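PDB 4WPE: cytokinesis protein 2 from Saccharomyces cerevisiae, which mediates the cytoskeletal rearrangements needed for cytokinesis, forming a double ring with the septins and, after mitosis begins, a ring that colocalizes with the medial actin ring. Local coordinates for residues Val88-Gln99 with Ser241-Met252. Sequence-based numbering, arbitrary orientation.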
loop_
_atom_site.group_PDB
_atom_site.type_symbol
_atom_site.label_atom_id
_atom_site.label_comp_id
_atom_site.label_asym_id
_atom_site.label_seq_id
_atom_site.Cartn_x
_atom_site.Cartn_y
_atom_site.Cartn_z
ATOM N N VAL A 88 14.548 -3.202 4.354
ATOM C CA VAL A 88 13.278 -2.956 5.027
ATOM C C VAL A 88 12.132 -2.912 4.022
ATOM O O VAL A 88 11.087 -3.526 4.229
ATOM C CB VAL A 88 13.308 -1.634 5.828
ATOM C CG1 VAL A 88 11.899 -1.103 6.061
ATOM C CG2 VAL A 88 14.047 -1.825 7.145
ATOM N N GLU A 89 12.346 -2.198 2.921
ATOM C CA GLU A 89 11.290 -1.983 1.938
ATOM C C GLU A 89 10.964 -3.232 1.125
ATOM O O GLU A 89 9.813 -3.439 0.752
ATOM C CB GLU A 89 11.669 -0.834 1.000
ATOM C CG GLU A 89 11.645 0.538 1.664
ATOM C CD GLU A 89 10.251 0.954 2.104
ATOM O OE1 GLU A 89 9.475 1.432 1.249
ATOM O OE2 GLU A 89 9.931 0.801 3.302
ATOM N N LYS A 90 11.959 -4.070 0.848
ATOM C CA LYS A 90 11.682 -5.300 0.111
ATOM C C LYS A 90 11.007 -6.317 1.030
ATOM O O LYS A 90 10.343 -7.242 0.560
ATOM C CB LYS A 90 12.957 -5.890 -0.500
ATOM C CG LYS A 90 14.092 -6.103 0.472
ATOM C CD LYS A 90 15.219 -6.901 -0.165
ATOM C CE LYS A 90 15.752 -6.217 -1.413
ATOM N NZ LYS A 90 16.806 -7.031 -2.082
ATOM N N ALA A 91 11.168 -6.137 2.338
ATOM C CA ALA A 91 10.465 -6.961 3.316
ATOM C C ALA A 91 8.976 -6.622 3.332
ATOM O O ALA A 91 8.129 -7.514 3.416
ATOM C CB ALA A 91 11.066 -6.783 4.700
ATOM N N ARG A 92 8.663 -5.331 3.255
ATOM C CA ARG A 92 7.275 -4.888 3.157
ATOM C C ARG A 92 6.644 -5.406 1.874
ATOM O O ARG A 92 5.513 -5.894 1.881
ATOM C CB ARG A 92 7.174 -3.362 3.203
ATOM C CG ARG A 92 7.618 -2.740 4.514
ATOM C CD ARG A 92 7.047 -1.337 4.688
ATOM N NE ARG A 92 7.377 -0.443 3.581
ATOM C CZ ARG A 92 6.514 -0.049 2.648
ATOM N NH1 ARG A 92 5.258 -0.473 2.678
ATOM N NH2 ARG A 92 6.909 0.771 1.683
ATOM N N ALA A 93 7.387 -5.289 0.777
ATOM C CA ALA A 93 6.930 -5.768 -0.522
ATOM C C ALA A 93 6.523 -7.239 -0.450
ATOM O O ALA A 93 5.426 -7.605 -0.872
ATOM C CB ALA A 93 8.014 -5.562 -1.572
ATOM N N GLN A 94 7.400 -8.072 0.103
ATOM C CA GLN A 94 7.106 -9.490 0.271
ATOM C C GLN A 94 5.908 -9.700 1.197
ATOM O O GLN A 94 5.123 -10.631 1.012
ATOM C CB GLN A 94 8.329 -10.232 0.819
ATOM N N SER A 95 5.766 -8.824 2.185
ATOM C CA SER A 95 4.701 -8.952 3.171
ATOM C C SER A 95 3.343 -8.607 2.570
ATOM O O SER A 95 2.340 -9.264 2.854
ATOM C CB SER A 95 4.982 -8.059 4.379
ATOM O OG SER A 95 3.950 -8.175 5.340
ATOM N N HIS A 96 3.314 -7.568 1.741
ATOM C CA HIS A 96 2.089 -7.193 1.047
ATOM C C HIS A 96 1.753 -8.221 -0.024
ATOM O O HIS A 96 0.582 -8.498 -0.285
ATOM C CB HIS A 96 2.217 -5.803 0.423
ATOM C CG HIS A 96 2.110 -4.682 1.412
ATOM N ND1 HIS A 96 1.037 -3.824 1.446
ATOM C CD2 HIS A 96 2.950 -4.282 2.397
ATOM C CE1 HIS A 96 1.216 -2.936 2.413
ATOM N NE2 HIS A 96 2.366 -3.194 3.003
ATOM N N SER A 97 2.786 -8.785 -0.642
ATOM C CA SER A 97 2.592 -9.799 -1.671
ATOM C C SER A 97 1.985 -11.057 -1.074
ATOM O O SER A 97 1.071 -11.648 -1.648
ATOM C CB SER A 97 3.911 -10.132 -2.365
ATOM O OG SER A 97 3.707 -11.104 -3.374
ATOM N N LYS A 98 2.496 -11.461 0.085
ATOM C CA LYS A 98 1.968 -12.624 0.786
ATOM C C LYS A 98 0.541 -12.354 1.256
ATOM O O LYS A 98 -0.320 -13.232 1.199
ATOM C CB LYS A 98 2.866 -12.992 1.968
ATOM C CG LYS A 98 2.264 -14.016 2.910
ATOM C CD LYS A 98 3.073 -14.139 4.193
ATOM C CE LYS A 98 2.378 -15.063 5.186
ATOM N NZ LYS A 98 3.203 -15.286 6.407
ATOM N N GLN A 99 0.296 -11.128 1.708
ATOM C CA GLN A 99 -1.037 -10.712 2.131
ATOM C C GLN A 99 -2.014 -10.766 0.963
ATOM O O GLN A 99 -3.168 -11.169 1.121
ATOM C CB GLN A 99 -0.996 -9.300 2.717
ATOM C CG GLN A 99 -2.227 -8.917 3.524
ATOM C CD GLN A 99 -2.371 -7.414 3.682
ATOM O OE1 GLN A 99 -2.861 -6.726 2.784
ATOM N NE2 GLN A 99 -1.927 -6.892 4.818
ATOM N N SER A 241 -3.941 -8.760 7.704
ATOM C CA SER A 241 -3.560 -7.363 7.571
ATOM C C SER A 241 -2.751 -6.927 8.786
ATOM O O SER A 241 -1.747 -6.228 8.658
ATOM C CB SER A 241 -4.797 -6.482 7.405
ATOM O OG SER A 241 -5.525 -6.845 6.245
HETATM N N MSE A 242 -3.191 -7.362 9.963
HETATM C CA MSE A 242 -2.520 -7.036 11.218
HETATM C C MSE A 242 -1.066 -7.490 11.221
HETATM O O MSE A 242 -0.188 -6.785 11.715
HETATM C CB MSE A 242 -3.254 -7.673 12.399
HETATM C CG MSE A 242 -2.621 -7.380 13.744
HETATM SE SE MSE A 242 -2.705 -5.485 14.184
HETATM C CE MSE A 242 -4.500 -5.444 14.943
ATOM N N GLU A 243 -0.819 -8.673 10.670
ATOM C CA GLU A 243 0.523 -9.236 10.652
ATOM C C GLU A 243 1.465 -8.356 9.845
ATOM O O GLU A 243 2.634 -8.203 10.196
ATOM C CB GLU A 243 0.502 -10.658 10.089
ATOM C CG GLU A 243 0.085 -11.711 11.104
ATOM C CD GLU A 243 -0.148 -13.070 10.475
ATOM O OE1 GLU A 243 -0.452 -13.122 9.265
ATOM O OE2 GLU A 243 -0.026 -14.088 11.191
ATOM N N THR A 244 0.946 -7.764 8.774
ATOM C CA THR A 244 1.741 -6.860 7.954
ATOM C C THR A 244 2.100 -5.585 8.708
ATOM O O THR A 244 3.264 -5.195 8.763
ATOM C CB THR A 244 1.006 -6.475 6.664
ATOM O OG1 THR A 244 0.685 -7.661 5.928
ATOM C CG2 THR A 244 1.880 -5.568 5.808
ATOM N N TYR A 245 1.092 -4.946 9.290
ATOM C CA TYR A 245 1.275 -3.676 9.984
ATOM C C TYR A 245 2.226 -3.819 11.171
ATOM O O TYR A 245 3.014 -2.919 11.458
ATOM C CB TYR A 245 -0.077 -3.128 10.452
ATOM C CG TYR A 245 -1.121 -3.042 9.355
ATOM C CD1 TYR A 245 -0.763 -2.727 8.050
ATOM C CD2 TYR A 245 -2.465 -3.284 9.624
ATOM C CE1 TYR A 245 -1.713 -2.650 7.042
ATOM C CE2 TYR A 245 -3.422 -3.211 8.624
ATOM C CZ TYR A 245 -3.039 -2.893 7.335
ATOM O OH TYR A 245 -3.982 -2.818 6.336
ATOM N N ILE A 246 2.153 -4.956 11.854
ATOM C CA ILE A 246 3.030 -5.216 12.988
ATOM C C ILE A 246 4.457 -5.454 12.495
ATOM O O ILE A 246 5.424 -5.034 13.132
ATOM C CB ILE A 246 2.530 -6.417 13.821
ATOM C CG1 ILE A 246 1.513 -5.939 14.858
ATOM C CG2 ILE A 246 3.672 -7.102 14.539
ATOM C CD1 ILE A 246 0.631 -7.034 15.399
ATOM N N LEU A 247 4.581 -6.104 11.342
ATOM C CA LEU A 247 5.885 -6.310 10.722
ATOM C C LEU A 247 6.488 -4.990 10.256
ATOM O O LEU A 247 7.662 -4.711 10.511
ATOM C CB LEU A 247 5.778 -7.279 9.542
ATOM C CG LEU A 247 6.990 -7.365 8.609
ATOM C CD1 LEU A 247 7.288 -8.813 8.261
ATOM C CD2 LEU A 247 6.766 -6.553 7.337
ATOM N N GLU A 248 5.682 -4.185 9.570
ATOM C CA GLU A 248 6.146 -2.911 9.027
ATOM C C GLU A 248 6.629 -1.980 10.130
ATOM O O GLU A 248 7.535 -1.173 9.923
ATOM C CB GLU A 248 5.038 -2.238 8.211
ATOM C CG GLU A 248 4.665 -3.000 6.946
ATOM C CD GLU A 248 3.585 -2.312 6.131
ATOM O OE1 GLU A 248 2.400 -2.367 6.531
ATOM O OE2 GLU A 248 3.923 -1.723 5.083
ATOM N N GLN A 249 6.025 -2.101 11.308
ATOM C CA GLN A 249 6.450 -1.307 12.451
ATOM C C GLN A 249 7.837 -1.743 12.925
ATOM O O GLN A 249 8.691 -0.911 13.224
ATOM C CB GLN A 249 5.430 -1.412 13.589
ATOM C CG GLN A 249 5.899 -0.807 14.903
ATOM C CD GLN A 249 4.813 -0.794 15.961
ATOM O OE1 GLN A 249 3.883 -1.599 15.922
ATOM N NE2 GLN A 249 4.922 0.130 16.910
ATOM N N THR A 250 8.055 -3.053 12.974
ATOM C CA THR A 250 9.323 -3.612 13.430
ATOM C C THR A 250 10.471 -3.217 12.506
ATOM O O THR A 250 11.599 -3.005 12.952
ATOM C CB THR A 250 9.250 -5.150 13.522
ATOM O OG1 THR A 250 8.112 -5.528 14.305
ATOM C CG2 THR A 250 10.505 -5.715 14.166
ATOM N N LYS A 251 10.174 -3.112 11.216
ATOM C CA LYS A 251 11.189 -2.761 10.231
ATOM C C LYS A 251 11.562 -1.284 10.307
ATOM O O LYS A 251 12.717 -0.922 10.088
ATOM C CB LYS A 251 10.709 -3.118 8.824
ATOM C CG LYS A 251 10.510 -4.609 8.616
ATOM C CD LYS A 251 11.691 -5.392 9.166
ATOM C CE LYS A 251 11.634 -6.850 8.755
ATOM N NZ LYS A 251 12.727 -7.632 9.397
HETATM N N MSE A 252 10.589 -0.435 10.618
HETATM C CA MSE A 252 10.864 0.987 10.800
HETATM C C MSE A 252 11.537 1.229 12.146
HETATM O O MSE A 252 12.199 2.248 12.344
HETATM C CB MSE A 252 9.583 1.816 10.690
HETATM C CG MSE A 252 8.918 1.750 9.327
HETATM SE SE MSE A 252 10.008 2.564 7.934
HETATM C CE MSE A 252 8.925 2.112 6.373
HETATM O O HOH W 1 -2.933 -3.485 3.750
#
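In the antiparallel helical bundle of the F-BAR dimer, Arg92 and Glu248 join the long helices 76-162 and 170-259, whose axes here lie 9.8 Å apart. Arg92 NH1 meets Glu248 OE2 at 3.0 Å, nearly along the C-O bond and with the two flat groups almost coplanar. The same oxygen takes a second bond, 3.0 Å from His96 NE2, which approaches from above the carboxylate plane and nearly straight (167°); the ring's other nitrogen, ND1, is hydrogen-bonded to Glu51 of helix 37-71. A bend at chi3 (-56°) brings the guanidinium to Glu89, one turn earlier, where NE and NH2 grip OE2 and OE1 side-on, and Arg47 of the second subunit also bridges to Glu89. An alanine in place of Arg92 removes the shared guanidinium and would probably leave Glu248 to His96 and Glu89 dependent on that second-subunit Arg47. Toward one end, Gln99 NE2 bonds weakly to Thr244 OG1 (2.9 Å), while Gln99 OE1 is hydrogen-bonded to Arg47 of the same chain. At the other, Val88 CG1 packs 3.6 Å from Lys251 CB. Long antiparallel helices in a dimeric bundle, two of them tied here by a buried charged network, typify the F-BAR fold.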